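Local coordinates for protein alpha-1,6-mannanase (Bacteroides thetaiotaomicron, PDB 4V1S) that probably hydrolyses alpha-1,6-mannosidic linkages within mannan backbones as a member of glycoside hydrolase family 76, at residues A[249-252]-A[257-260]. Numbering follows the deposited sequence.
Sequences DAKM and SVNT
The amide of Asn-259 carries Asp-249 on one face: CB of Asp-249 stands over the carbon CG of Asn-259 at 4.0 Å. The setting is an antiparallel beta hairpin interrupted by a classic beta bulge, with Asp-249 and Ala-250 together opposite Asn-259. At the amino edge a water accepts from ND2 of Asn-259 and donates to OD2 of Asp-249, bridging two groups whose planes are turned 66° apart. With CG anti to the backbone N in both (chi1 178° in Asn-259), the two side chains lie side by side, pointing the same way. Asn-259 uses both backbone polar groups: its N donates to O of Ala-250 at 2.9 Å, while its O accepts from N of Asp-249. OD1 of Asn-259 turns to N of Gln-261, and OD1 of Asp-249 is hydrogen-bonded to a glycerol, probably from the crystallisation liquor.

Past the bulge the pairing is regular. Lys-251 and Val-258 form a non-hydrogen-bonded pair, and the lysine chain bends at its end to give NZ to O of Gly-256 in the connecting loop. On the strand's other edge Lys-251 makes backbone hydrogen bonding with Lys-200 of strand 199-201, while the Ala-250 side chain touches Gln-199 and Asn-201. Near the turn, N of Met-252 donates almost straight (175°) to O of Ser-257. There OG of Ser-257, bonded to OD1 of Asp-255, also touches CG of Met-252 at 3.3 Å.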
# COMPACT_ATOMS: atom_id res chain seq x y z
N ASP A 249 1.39 2.56 16.64
CA ASP A 249 2.13 3.14 15.51
C ASP A 249 3.63 2.88 15.52
O ASP A 249 4.21 2.53 14.50
CB ASP A 249 1.90 4.65 15.42
CG ASP A 249 2.34 5.21 14.08
OD1 ASP A 249 1.78 4.76 13.08
OD2 ASP A 249 3.22 6.08 14.02
N ALA A 250 4.28 3.05 16.67
CA ALA A 250 5.74 3.06 16.71
C ALA A 250 6.23 2.93 18.13
O ALA A 250 5.48 3.18 19.08
CB ALA A 250 6.27 4.33 16.09
N LYS A 251 7.49 2.53 18.26
CA LYS A 251 8.16 2.45 19.55
C LYS A 251 9.44 3.29 19.46
O LYS A 251 10.22 3.16 18.52
CB LYS A 251 8.47 1.00 19.91
CG LYS A 251 8.99 0.80 21.32
CD LYS A 251 8.97 -0.68 21.64
CE LYS A 251 9.56 -1.01 22.99
NZ LYS A 251 8.50 -1.03 23.99
N MET A 252 9.61 4.18 20.44
CA MET A 252 10.73 5.13 20.48
C MET A 252 11.98 4.43 20.98
O MET A 252 11.95 3.70 21.96
CB MET A 252 10.43 6.31 21.39
CG MET A 252 9.17 7.09 21.03
SD MET A 252 9.22 7.78 19.35
CE MET A 252 7.90 6.86 18.58
N SER A 257 9.13 4.06 24.74
CA SER A 257 7.74 4.49 24.76
C SER A 257 7.04 4.22 23.43
O SER A 257 7.64 4.25 22.37
CB SER A 257 7.59 5.97 25.14
OG SER A 257 8.23 6.83 24.22
N VAL A 258 5.74 3.97 23.53
CA VAL A 258 4.94 3.61 22.38
C VAL A 258 4.03 4.77 22.00
O VAL A 258 3.36 5.36 22.85
CB VAL A 258 4.12 2.34 22.66
CG1 VAL A 258 3.13 2.04 21.55
CG2 VAL A 258 5.04 1.14 22.87
N ASN A 259 4.05 5.09 20.70
CA ASN A 259 3.05 5.97 20.12
C ASN A 259 1.85 5.09 19.85
O ASN A 259 1.88 4.25 18.96
CB ASN A 259 3.55 6.61 18.83
CG ASN A 259 2.51 7.50 18.17
OD1 ASN A 259 1.36 7.54 18.58
ND2 ASN A 259 2.90 8.20 17.13
N THR A 260 0.80 5.29 20.64
CA THR A 260 -0.38 4.43 20.58
C THR A 260 -1.43 4.86 19.55
O THR A 260 -2.48 4.25 19.49
CB THR A 260 -1.04 4.32 21.95
OG1 THR A 260 -1.43 5.62 22.40
CG2 THR A 260 -0.09 3.72 22.96
O HOH W 1 5.21 7.62 15.25